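Local coordinates for Amy13K (Eubacterium rectale DSM 17629, PDB 6B3P), which binds starch-type maltooligosaccharides such as maltoheptaose through two family 26 carbohydrate-binding modules of a surface-anchored alpha-amylase, at residues 14-19 against 62-67; 31-36 against 47-52; 110-115 against 167-172; 117-122 against 134-139. All coordinates share one frame; numbering follows the deposited sequence.

Contact 1. Residues 14-19 against 62-67; sequences DVAAYI and NDDGHG. With GLC (alpha-D-glucopyranose), chain C; GLC (alpha-D-glucopyranose), chain B; FMT (formic acid), chain P.
The phenol of Tyr-18 makes the direct contact with sugar: its OH lies 2.5 Å from O6 of the chain C glucose, a hydrogen bond in which either oxygen may be the donor. That O6 sits in the ring plane, so the tyrosine meets the glucose edge-on, with CG anti to the backbone N (chi1 179°). At the root of this side chain, Tyr-18 CB rests 3.9 Å from Asn-62 ND2, whose own hydrogen bond goes to Pro-31 O. Tyr-18 belongs to strand 16-20, which lies between strands 57-62 and 33-37 in the sheet of this CBM26 module. The Ala-16/Asn-62 antiparallel hydrogen-bonded pair fastens it to the end of strand 57-62, and Tyr-18 and Ile-60 continue the pairing. Ala-16 N reaches Asn-62 O at 3.0 Å, and Asn-62 N returns to Ala-16 O at 3.1 Å, nearly along the C=O axis. Beyond this pair the chain leaves the sheet in an Asx turn: Asn-62 OD1 takes the N-H of Asp-64 on a lone pair, at 2.7 Å. The turn carries Asp-64 to Asp-14, where OD2 and OD1 respectively approach to 2.7 Å with the carboxylate planes 77° apart; one acid probably holds a proton. Thr-34 OG1 also bonds Asp-64 OD2. Farther out, Asp-14 OD2 lies 3.3 Å from His-66 CE1, while His-66 ND1 donates to Asp-63 O in the ring plane.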
# COMPACT_ATOMS: atom_id res chain seq x y z
N ASP A 14 18.15 3.72 -9.00
CA ASP A 14 18.41 2.90 -7.81
C ASP A 14 18.57 3.82 -6.60
O ASP A 14 19.64 4.37 -6.36
CB ASP A 14 19.66 2.03 -7.99
CG ASP A 14 19.87 1.07 -6.84
OD1 ASP A 14 18.89 0.79 -6.11
OD2 ASP A 14 21.01 0.59 -6.66
N VAL A 15 17.48 3.97 -5.85
CA VAL A 15 17.44 4.90 -4.73
C VAL A 15 16.82 4.25 -3.50
O VAL A 15 16.08 3.27 -3.60
CB VAL A 15 16.64 6.17 -5.09
CG1 VAL A 15 17.42 7.01 -6.09
CG2 VAL A 15 15.26 5.80 -5.63
N ALA A 16 17.12 4.82 -2.34
CA ALA A 16 16.64 4.30 -1.07
C ALA A 16 16.35 5.43 -0.10
O ALA A 16 16.82 6.56 -0.28
CB ALA A 16 17.65 3.33 -0.48
N ALA A 17 15.56 5.13 0.92
CA ALA A 17 15.23 6.08 1.98
C ALA A 17 15.83 5.59 3.30
O ALA A 17 15.49 4.51 3.78
CB ALA A 17 13.72 6.25 2.10
N TYR A 18 16.71 6.41 3.88
CA TYR A 18 17.28 6.13 5.19
C TYR A 18 16.59 7.01 6.22
O TYR A 18 16.54 8.23 6.09
CB TYR A 18 18.79 6.38 5.19
CG TYR A 18 19.45 6.14 6.53
CD1 TYR A 18 19.62 4.86 7.02
CD2 TYR A 18 19.91 7.20 7.29
CE1 TYR A 18 20.22 4.63 8.24
CE2 TYR A 18 20.52 6.99 8.52
CZ TYR A 18 20.67 5.71 8.98
OH TYR A 18 21.28 5.49 10.20
N ILE A 19 16.04 6.36 7.25
CA ILE A 19 15.25 7.04 8.27
C ILE A 19 15.88 6.78 9.63
O ILE A 19 16.26 5.65 9.93
CB ILE A 19 13.78 6.57 8.25
CG1 ILE A 19 13.14 6.90 6.90
CG2 ILE A 19 12.98 7.20 9.39
CD1 ILE A 19 11.83 6.21 6.64
N ASN A 62 18.83 8.81 -0.94
CA ASN A 62 20.17 8.47 -1.43
C ASN A 62 20.08 7.52 -2.62
O ASN A 62 19.00 7.03 -2.95
CB ASN A 62 21.00 7.84 -0.30
CG ASN A 62 20.39 6.56 0.22
OD1 ASN A 62 20.33 5.55 -0.48
ND2 ASN A 62 19.94 6.58 1.48
N ASP A 63 21.21 7.26 -3.28
CA ASP A 63 21.23 6.36 -4.43
C ASP A 63 21.58 4.93 -4.02
O ASP A 63 22.31 4.23 -4.72
CB ASP A 63 22.19 6.87 -5.51
CG ASP A 63 23.63 7.00 -5.02
OD1 ASP A 63 23.92 6.66 -3.86
OD2 ASP A 63 24.47 7.45 -5.82
N ASP A 64 21.06 4.51 -2.87
CA ASP A 64 21.11 3.12 -2.43
C ASP A 64 22.53 2.59 -2.25
O ASP A 64 22.83 1.46 -2.66
CB ASP A 64 20.34 2.24 -3.42
CG ASP A 64 19.82 0.95 -2.79
OD1 ASP A 64 19.95 0.78 -1.56
OD2 ASP A 64 19.26 0.11 -3.52
N GLY A 65 23.40 3.39 -1.64
CA GLY A 65 24.72 2.93 -1.25
C GLY A 65 25.81 3.15 -2.28
O GLY A 65 26.86 2.52 -2.19
N HIS A 66 25.58 4.05 -3.23
CA HIS A 66 26.52 4.27 -4.33
C HIS A 66 27.12 5.68 -4.31
O HIS A 66 27.50 6.21 -5.36
CB HIS A 66 25.84 3.99 -5.67
CG HIS A 66 25.51 2.55 -5.88
ND1 HIS A 66 24.22 2.06 -5.84
CD2 HIS A 66 26.30 1.48 -6.13
CE1 HIS A 66 24.23 0.76 -6.05
NE2 HIS A 66 25.49 0.38 -6.23
N GLY A 67 27.21 6.28 -3.13
CA GLY A 67 28.05 7.44 -2.92
C GLY A 67 27.38 8.81 -2.91
O GLY A 67 28.05 9.81 -2.68
C1 GLC C . 23.34 9.80 9.01
C2 GLC C . 23.47 11.27 9.26
C3 GLC C . 23.99 11.56 10.66
C4 GLC C . 23.19 10.77 11.69
C5 GLC C . 23.08 9.31 11.30
C6 GLC C . 22.24 8.46 12.24
O2 GLC C . 24.31 11.79 8.28
O3 GLC C . 23.97 12.93 10.93
O4 GLC C . 23.81 10.94 12.94
O5 GLC C . 22.54 9.23 10.01
O6 GLC C . 22.19 7.10 11.90
C1 GLC B . 26.44 6.82 5.98
C2 GLC B . 25.81 8.09 5.45
C3 GLC B . 25.54 9.04 6.61
C4 GLC B . 24.75 8.36 7.71
C5 GLC B . 25.40 7.05 8.10
C6 GLC B . 24.54 6.35 9.14
O2 GLC B . 26.61 8.68 4.45
O3 GLC B . 24.85 10.17 6.19
O4 GLC B . 24.62 9.21 8.82
O5 GLC B . 25.57 6.27 6.96
O6 GLC B . 24.97 5.06 9.45
C FMT P . 26.61 6.33 0.12
O1 FMT P . 26.57 5.16 -0.22
O2 FMT P . 27.38 6.71 0.99

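Contact 2. Residues 31-36 against 47-52; sequences PGKTMT and MHLTLD. With FMT (formic acid), chain S.
The imidazole of His-48 is met at its edge by a formate, probably from the crystallisation liquor, whose O2 lies in the ring plane 3.4 Å from CD2. On the same ring, NE2 is hydrogen-bonded to Ser-186 OG, a residue in the loop after strand 178-180, so the ring ties this hairpin to the second half of the chain. The two peptides flanking the CA of His-48 are also engaged. The N-H of the 47-48 peptide points almost straight at formate O1, with His-48 N and O1 2.7 Å apart and an angle of 176° at the hydrogen. The carbonyl of the 48-49 peptide, His-48 O, receives Lys-33 NZ at 2.7 Å, the ammonium lying in the carbonyl plane. Lys-33 can span the gap because CG is anti to the backbone N (chi1 -172°) and the rest of the chain is fully extended; NZ also makes a weak bond to formate O1.

Beneath this polar layer, the side chains of Lys-33 and Met-47 cross obliquely, with Met-47 CE 3.9 Å from Lys-33 CB. The bent Met-47 chain also meets Met-35, whose CE stands 3.9 Å from Met-47 CG, and both methionines reach Ile-5 of strand 2-8. Strands 33-37 and 44-50 are antiparallel neighbours in a beta hairpin, and Thr-36 and Thr-46 are joined by a backbone bond, but between 31-36 and 47-52 the link is the side-chain-to-backbone bond of Lys-33 above methionine packing. Formate O1, between the lysine ammonium and the His-48 N-H, is consistent with a site that suits an anion.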
# COMPACT_ATOMS: atom_id res chain seq x y z
N PRO A 31 22.14 1.90 3.35
CA PRO A 31 21.44 3.10 2.88
C PRO A 31 19.93 3.14 3.15
O PRO A 31 19.25 4.02 2.61
CB PRO A 31 21.69 3.06 1.37
CG PRO A 31 21.74 1.60 1.06
CD PRO A 31 22.37 0.94 2.26
N GLY A 32 19.42 2.23 3.96
CA GLY A 32 18.00 2.21 4.28
C GLY A 32 17.22 1.29 3.37
O GLY A 32 17.74 0.27 2.91
N LYS A 33 15.96 1.65 3.10
CA LYS A 33 15.07 0.81 2.31
C LYS A 33 14.97 1.26 0.86
O LYS A 33 14.66 2.42 0.57
CB LYS A 33 13.67 0.79 2.94
CG LYS A 33 12.74 -0.21 2.29
CD LYS A 33 11.46 -0.37 3.08
CE LYS A 33 10.58 -1.46 2.48
NZ LYS A 33 9.28 -1.58 3.19
N THR A 34 15.21 0.32 -0.05
CA THR A 34 15.13 0.60 -1.48
C THR A 34 13.72 1.00 -1.87
O THR A 34 12.75 0.37 -1.45
CB THR A 34 15.56 -0.63 -2.33
OG1 THR A 34 16.89 -1.03 -1.95
CG2 THR A 34 15.53 -0.31 -3.83
N MET A 35 13.61 2.05 -2.68
CA MET A 35 12.33 2.53 -3.16
C MET A 35 12.03 1.94 -4.53
O MET A 35 12.87 1.96 -5.43
CB MET A 35 12.33 4.06 -3.22
CG MET A 35 12.81 4.71 -1.94
SD MET A 35 12.83 6.51 -1.99
CE MET A 35 11.07 6.87 -1.88
N THR A 36 10.82 1.41 -4.69
CA THR A 36 10.42 0.71 -5.91
C THR A 36 9.76 1.68 -6.88
O THR A 36 9.06 2.60 -6.46
CB THR A 36 9.46 -0.46 -5.60
OG1 THR A 36 10.05 -1.32 -4.62
CG2 THR A 36 9.16 -1.26 -6.87
N MET A 47 8.41 3.99 -1.30
CA MET A 47 8.64 3.02 -0.23
C MET A 47 7.55 3.15 0.83
O MET A 47 7.05 4.25 1.09
CB MET A 47 10.02 3.20 0.41
CG MET A 47 10.23 4.53 1.13
SD MET A 47 9.70 4.52 2.86
CE MET A 47 11.00 3.55 3.61
N HIS A 48 7.19 2.02 1.43
CA HIS A 48 6.25 1.99 2.53
C HIS A 48 6.95 1.48 3.78
O HIS A 48 7.91 0.71 3.69
CB HIS A 48 5.04 1.10 2.21
CG HIS A 48 4.19 1.63 1.10
ND1 HIS A 48 3.07 2.39 1.32
CD2 HIS A 48 4.31 1.51 -0.25
CE1 HIS A 48 2.53 2.72 0.16
NE2 HIS A 48 3.26 2.19 -0.81
N LEU A 49 6.47 1.90 4.94
CA LEU A 49 7.08 1.51 6.20
C LEU A 49 6.10 1.66 7.35
O LEU A 49 5.25 2.55 7.34
CB LEU A 49 8.33 2.35 6.46
CG LEU A 49 9.32 1.79 7.49
CD1 LEU A 49 10.08 0.59 6.93
CD2 LEU A 49 10.29 2.88 7.94
N THR A 50 6.24 0.78 8.33
CA THR A 50 5.57 0.93 9.61
C THR A 50 6.59 1.47 10.59
O THR A 50 7.66 0.89 10.75
CB THR A 50 5.00 -0.40 10.14
OG1 THR A 50 4.05 -0.93 9.21
CG2 THR A 50 4.32 -0.19 11.50
N LEU A 51 6.27 2.59 11.23
CA LEU A 51 7.14 3.08 12.29
C LEU A 51 6.40 3.60 13.52
O LEU A 51 5.20 3.88 13.50
CB LEU A 51 8.09 4.16 11.77
CG LEU A 51 7.60 5.37 10.98
CD1 LEU A 51 7.06 6.47 11.87
CD2 LEU A 51 8.76 5.90 10.18
N ASP A 52 7.18 3.71 14.58
CA ASP A 52 6.72 4.12 15.90
C ASP A 52 6.52 5.63 15.96
O ASP A 52 7.47 6.40 15.84
CB ASP A 52 7.76 3.66 16.94
CG ASP A 52 7.47 4.16 18.33
OD1 ASP A 52 6.32 4.55 18.61
OD2 ASP A 52 8.40 4.15 19.15
C FMT S . 7.88 -0.87 -0.38
O1 FMT S . 8.35 -0.22 0.54
O2 FMT S . 6.67 -0.87 -0.61

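Contact 3. Residues 110-115 against 167-172; sequences SGMGST and FNNNNG. With EDO (1,2-ethanediol), chain G.
Asn-169 OD1 is gripped by two backbone N-H groups: a weak bond from Asn-171 N at 2.9 Å, and one from Thr-173 N. The other end of the same amide crosses to the facing loop, where ND2 donates to Met-112 O at 3.1 Å with an angle of 159° at the hydrogen. Met-112 O lies in the amide plane, although the donor stands above the plane of the carbonyl it meets. With OD1 and ND2 both bonded, the flip state of the Asn-169 side chain is well determined.

Met-112 adds an apolar contact: its chain bends at chi3 (-75°) and sets CE 3.6 Å from Asn-169 N, against the 168-169 peptide. Just before, Asn-168 OD1 accepts from Asn-170 N on a lone pair at 2.9 Å, forming an Asx turn where strand 163-168 ends. Asn-168 ND2 bonds Pro-137 O, and its side chain touches Trp-136 of the glycan pocket. Ethanediol O2, probably from the crystallisation liquor, takes weak bonds from Asn-171 N and Gly-172 N. The Asn-168 amide thus shapes the turn and ties it to Pro-137, while the Asn-169 amide, accepting at OD1 and donating at ND2, braces the turn and fastens it to loop 110-115 of this CBM26 module.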
# COMPACT_ATOMS: atom_id res chain seq x y z
N SER A 110 -8.45 -20.69 -0.63
CA SER A 110 -8.12 -22.06 -0.26
C SER A 110 -9.38 -22.92 -0.18
O SER A 110 -10.24 -22.70 0.68
CB SER A 110 -7.39 -22.11 1.08
OG SER A 110 -7.40 -23.42 1.62
N GLY A 111 -9.48 -23.89 -1.08
CA GLY A 111 -10.57 -24.84 -1.06
C GLY A 111 -11.95 -24.20 -1.14
O GLY A 111 -12.85 -24.56 -0.38
N MET A 112 -12.10 -23.25 -2.06
CA MET A 112 -13.40 -22.64 -2.33
C MET A 112 -13.56 -22.43 -3.83
O MET A 112 -14.36 -21.60 -4.27
CB MET A 112 -13.54 -21.32 -1.57
CG MET A 112 -12.48 -20.28 -1.89
SD MET A 112 -12.61 -18.82 -0.85
CE MET A 112 -14.04 -17.99 -1.55
N GLY A 113 -12.78 -23.18 -4.61
CA GLY A 113 -12.89 -23.17 -6.06
C GLY A 113 -11.92 -22.21 -6.73
O GLY A 113 -11.00 -21.71 -6.09
N SER A 114 -12.14 -21.97 -8.02
CA SER A 114 -11.23 -21.15 -8.82
C SER A 114 -11.93 -19.91 -9.37
O SER A 114 -11.31 -19.08 -10.03
CB SER A 114 -10.65 -21.98 -9.97
OG SER A 114 -11.66 -22.39 -10.87
N THR A 115 -13.23 -19.80 -9.10
CA THR A 115 -14.00 -18.62 -9.46
C THR A 115 -14.23 -17.77 -8.22
O THR A 115 -15.06 -18.11 -7.37
CB THR A 115 -15.35 -18.98 -10.10
OG1 THR A 115 -16.03 -19.93 -9.28
CG2 THR A 115 -15.14 -19.56 -11.49
N PHE A 167 -14.49 -11.05 0.00
CA PHE A 167 -14.12 -12.04 -1.00
C PHE A 167 -15.03 -13.25 -0.86
O PHE A 167 -15.37 -13.64 0.26
CB PHE A 167 -12.65 -12.44 -0.86
CG PHE A 167 -11.68 -11.34 -1.22
CD1 PHE A 167 -11.32 -11.13 -2.54
CD2 PHE A 167 -11.14 -10.53 -0.24
CE1 PHE A 167 -10.43 -10.12 -2.88
CE2 PHE A 167 -10.25 -9.52 -0.57
CZ PHE A 167 -9.90 -9.32 -1.89
N ASN A 168 -15.44 -13.84 -1.98
CA ASN A 168 -16.36 -14.97 -1.96
C ASN A 168 -16.32 -15.78 -3.25
O ASN A 168 -15.66 -15.39 -4.21
CB ASN A 168 -17.80 -14.48 -1.71
CG ASN A 168 -18.35 -13.69 -2.88
OD1 ASN A 168 -18.83 -14.27 -3.86
ND2 ASN A 168 -18.31 -12.37 -2.78
N ASN A 169 -17.02 -16.92 -3.26
CA ASN A 169 -17.09 -17.78 -4.44
C ASN A 169 -18.49 -17.88 -5.02
O ASN A 169 -18.74 -18.68 -5.92
CB ASN A 169 -16.57 -19.18 -4.10
CG ASN A 169 -17.39 -19.88 -3.02
OD1 ASN A 169 -18.40 -19.35 -2.55
ND2 ASN A 169 -16.95 -21.07 -2.64
N ASN A 170 -19.40 -17.04 -4.53
CA ASN A 170 -20.80 -17.08 -4.94
C ASN A 170 -21.40 -18.47 -4.76
O ASN A 170 -22.16 -18.94 -5.60
CB ASN A 170 -20.93 -16.65 -6.41
CG ASN A 170 -22.36 -16.30 -6.79
OD1 ASN A 170 -23.19 -16.02 -5.93
ND2 ASN A 170 -22.65 -16.31 -8.08
N ASN A 171 -21.04 -19.12 -3.66
CA ASN A 171 -21.49 -20.49 -3.41
C ASN A 171 -21.35 -20.89 -1.95
O ASN A 171 -20.97 -22.02 -1.63
CB ASN A 171 -20.71 -21.46 -4.30
CG ASN A 171 -21.38 -22.81 -4.44
OD1 ASN A 171 -22.61 -22.93 -4.33
ND2 ASN A 171 -20.59 -23.85 -4.69
N GLY A 172 -21.64 -19.95 -1.05
CA GLY A 172 -21.70 -20.24 0.37
C GLY A 172 -20.44 -19.95 1.16
O GLY A 172 -20.44 -20.04 2.39
C1 EDO G . -23.30 -16.67 -1.25
O1 EDO G . -23.18 -16.49 -2.67
C2 EDO G . -21.92 -16.72 -0.61
O2 EDO G . -20.93 -16.97 -1.61

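Contact 4. Residues 117-122 against 134-139; sequences YNYMWG and KEWPGG. With GLC (alpha-D-glucopyranose), chain D; GLC (alpha-D-glucopyranose), chain E; EDO (1,2-ethanediol), chain G.
Trp-136 and Tyr-119 cross at about a right angle: the CE3/CZ3 edge of the indole comes over the tyrosine ring, CE3 standing 3.6 Å from Tyr-119 CG. The pair is an offset edge-to-face stack, with centroids 5.4 Å apart and planes at 62°. This turn presents one indole face to the sugar, and C2 of the chain D glucose sits over its centre, 3.5 Å above the Trp-136 plane. Pro-137 CB lies off-centre on the opposite face. Tyr-119 uses its edge instead, its OH 2.7 Å from O6 of the chain E glucose. Trp-121 offers a face to that glucose, whose O5 is 3.8 Å above the indole plane. These three aromatics form much of the glycan-binding surface of the second CBM26 module, together with Ile-166, while Gln-174 and Asn-177 hydrogen-bond the sugar.

The platform is shaped by a cis Trp-136–Pro-137 peptide within a type VI turn, closed by Gly-138 N to Glu-135 O at 2.8 Å. The Pro-137 and Tyr-117 side chains point the same way, and Pro-137 CG lies over one face of the Tyr-117 ring, 4.0 Å from its centroid and 17° off the normal, a CH-pi contact. The chain then enters strand 139-141, and Asn-118 N bonds Gly-139 O at 2.8 Å in an antiparallel hydrogen-bonded pair. A water accepts from Met-120 N and donates to Lys-134 O.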
# COMPACT_ATOMS: atom_id res chain seq x y z
N TYR A 117 -14.85 -13.89 -6.35
CA TYR A 117 -15.48 -12.58 -6.52
C TYR A 117 -15.06 -11.64 -5.40
O TYR A 117 -14.70 -12.08 -4.31
CB TYR A 117 -17.00 -12.72 -6.52
CG TYR A 117 -17.56 -13.54 -7.66
CD1 TYR A 117 -17.61 -14.93 -7.58
CD2 TYR A 117 -18.05 -12.93 -8.80
CE1 TYR A 117 -18.12 -15.68 -8.62
CE2 TYR A 117 -18.57 -13.68 -9.84
CZ TYR A 117 -18.60 -15.05 -9.74
OH TYR A 117 -19.12 -15.80 -10.78
N ASN A 118 -15.11 -10.34 -5.68
CA ASN A 118 -14.98 -9.33 -4.64
C ASN A 118 -16.17 -8.39 -4.65
O ASN A 118 -16.48 -7.77 -5.67
CB ASN A 118 -13.69 -8.52 -4.81
CG ASN A 118 -13.48 -7.52 -3.68
OD1 ASN A 118 -13.89 -6.36 -3.78
ND2 ASN A 118 -12.86 -7.97 -2.60
N TYR A 119 -16.85 -8.30 -3.51
CA TYR A 119 -17.99 -7.41 -3.34
C TYR A 119 -17.55 -6.21 -2.52
O TYR A 119 -16.91 -6.37 -1.49
CB TYR A 119 -19.14 -8.15 -2.66
CG TYR A 119 -20.31 -7.27 -2.32
CD1 TYR A 119 -21.24 -6.90 -3.28
CD2 TYR A 119 -20.48 -6.79 -1.03
CE1 TYR A 119 -22.31 -6.10 -2.97
CE2 TYR A 119 -21.55 -5.98 -0.70
CZ TYR A 119 -22.46 -5.63 -1.68
OH TYR A 119 -23.53 -4.83 -1.37
N MET A 120 -17.88 -5.01 -3.00
CA MET A 120 -17.36 -3.77 -2.41
C MET A 120 -18.45 -2.73 -2.19
O MET A 120 -19.35 -2.57 -3.01
CB MET A 120 -16.27 -3.18 -3.32
CG MET A 120 -15.51 -2.00 -2.72
SD MET A 120 -16.37 -0.42 -2.90
CE MET A 120 -16.26 -0.16 -4.67
N TRP A 121 -18.35 -2.01 -1.07
CA TRP A 121 -19.25 -0.90 -0.78
C TRP A 121 -18.57 0.16 0.08
O TRP A 121 -17.61 -0.13 0.79
CB TRP A 121 -20.53 -1.40 -0.09
CG TRP A 121 -20.35 -1.83 1.35
CD1 TRP A 121 -20.71 -1.12 2.46
CD2 TRP A 121 -19.79 -3.06 1.82
NE1 TRP A 121 -20.41 -1.82 3.59
CE2 TRP A 121 -19.84 -3.02 3.23
CE3 TRP A 121 -19.26 -4.19 1.20
CZ2 TRP A 121 -19.37 -4.07 4.02
CZ3 TRP A 121 -18.79 -5.22 1.99
CH2 TRP A 121 -18.85 -5.16 3.38
N GLY A 122 -19.09 1.38 0.01
CA GLY A 122 -18.63 2.47 0.86
C GLY A 122 -17.61 3.40 0.22
O GLY A 122 -17.19 4.37 0.83
N LYS A 134 -21.79 -3.26 -8.66
CA LYS A 134 -22.25 -4.64 -8.76
C LYS A 134 -22.82 -5.15 -7.45
O LYS A 134 -22.19 -5.05 -6.40
CB LYS A 134 -21.11 -5.56 -9.22
CG LYS A 134 -20.70 -5.34 -10.66
CD LYS A 134 -19.72 -6.38 -11.15
CE LYS A 134 -19.35 -6.12 -12.60
NZ LYS A 134 -18.31 -7.05 -13.11
N GLU A 135 -24.02 -5.71 -7.52
CA GLU A 135 -24.65 -6.33 -6.36
C GLU A 135 -23.98 -7.66 -6.10
O GLU A 135 -23.21 -8.14 -6.93
CB GLU A 135 -26.15 -6.51 -6.59
CG GLU A 135 -26.91 -5.20 -6.74
CD GLU A 135 -28.38 -5.41 -7.00
OE1 GLU A 135 -28.86 -6.56 -6.88
OE2 GLU A 135 -29.07 -4.42 -7.33
N TRP A 136 -24.26 -8.25 -4.94
CA TRP A 136 -23.70 -9.55 -4.58
C TRP A 136 -23.85 -10.54 -5.74
O TRP A 136 -24.90 -10.59 -6.37
CB TRP A 136 -24.39 -10.10 -3.33
CG TRP A 136 -23.74 -11.32 -2.77
CD1 TRP A 136 -24.10 -12.61 -2.98
CD2 TRP A 136 -22.58 -11.36 -1.92
NE1 TRP A 136 -23.25 -13.46 -2.31
CE2 TRP A 136 -22.31 -12.71 -1.66
CE3 TRP A 136 -21.75 -10.38 -1.37
CZ2 TRP A 136 -21.25 -13.11 -0.85
CZ3 TRP A 136 -20.70 -10.78 -0.57
CH2 TRP A 136 -20.45 -12.13 -0.32
N PRO A 137 -22.80 -11.33 -6.04
CA PRO A 137 -21.53 -11.56 -5.35
C PRO A 137 -20.43 -10.53 -5.65
O PRO A 137 -19.29 -10.71 -5.23
CB PRO A 137 -21.12 -12.94 -5.87
CG PRO A 137 -21.57 -12.91 -7.28
CD PRO A 137 -22.86 -12.10 -7.30
N GLY A 138 -20.78 -9.47 -6.37
CA GLY A 138 -19.81 -8.47 -6.77
C GLY A 138 -19.19 -8.78 -8.12
O GLY A 138 -19.84 -9.36 -8.99
N GLY A 139 -17.92 -8.39 -8.29
CA GLY A 139 -17.21 -8.61 -9.53
C GLY A 139 -16.21 -9.74 -9.43
O GLY A 139 -15.57 -9.92 -8.40
C1 GLC D . -24.90 -11.13 0.59
C2 GLC D . -23.74 -11.36 1.54
C3 GLC D . -23.66 -10.30 2.59
C4 GLC D . -23.66 -8.95 1.94
C5 GLC D . -24.87 -8.80 1.04
C6 GLC D . -24.88 -7.47 0.32
O1 GLC D . -26.17 -11.43 1.18
O2 GLC D . -23.86 -12.58 2.19
O3 GLC D . -22.47 -10.42 3.34
O4 GLC D . -23.68 -7.97 2.96
O5 GLC D . -24.84 -9.81 0.09
O6 GLC D . -26.07 -7.26 -0.37
C1 GLC E . -22.51 -7.18 3.03
C2 GLC E . -22.09 -7.10 4.48
C3 GLC E . -23.04 -6.22 5.25
C4 GLC E . -23.19 -4.89 4.58
C5 GLC E . -23.61 -5.09 3.14
C6 GLC E . -23.75 -3.77 2.41
O2 GLC E . -22.03 -8.40 5.02
O3 GLC E . -22.55 -6.02 6.54
O4 GLC E . -24.09 -4.07 5.31
O5 GLC E . -22.65 -5.89 2.50
O6 GLC E . -24.22 -3.91 1.10
C1 EDO G . -23.30 -16.67 -1.25
O1 EDO G . -23.18 -16.49 -2.67
C2 EDO G . -21.92 -16.72 -0.61
O2 EDO G . -20.93 -16.97 -1.61
O HOH W 1 -19.55 -5.10 -5.27

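In the fold
Contacts 1 and 2 lie in the first CBM26 module and contacts 3 and 4 in the second, in series along the chain and on opposite sides of its centre; the centres of contacts 1 and 4 are about 42 Å apart. Contact 2 is nested in the loop closed by contact 1, and contact 4 in that closed by contact 3. Contacts 1 and 2 share a sheet through neighbouring strands 16-20 and 33-37, their centres about 11 Å apart. Strands 116-121 and 163-168 join contacts 3 and 4, whose centres are about 14 Å apart. Contacts 1 and 4 each reach bound glucose, giving the chain two separated sugar sites, consistent with gripping starch at two points.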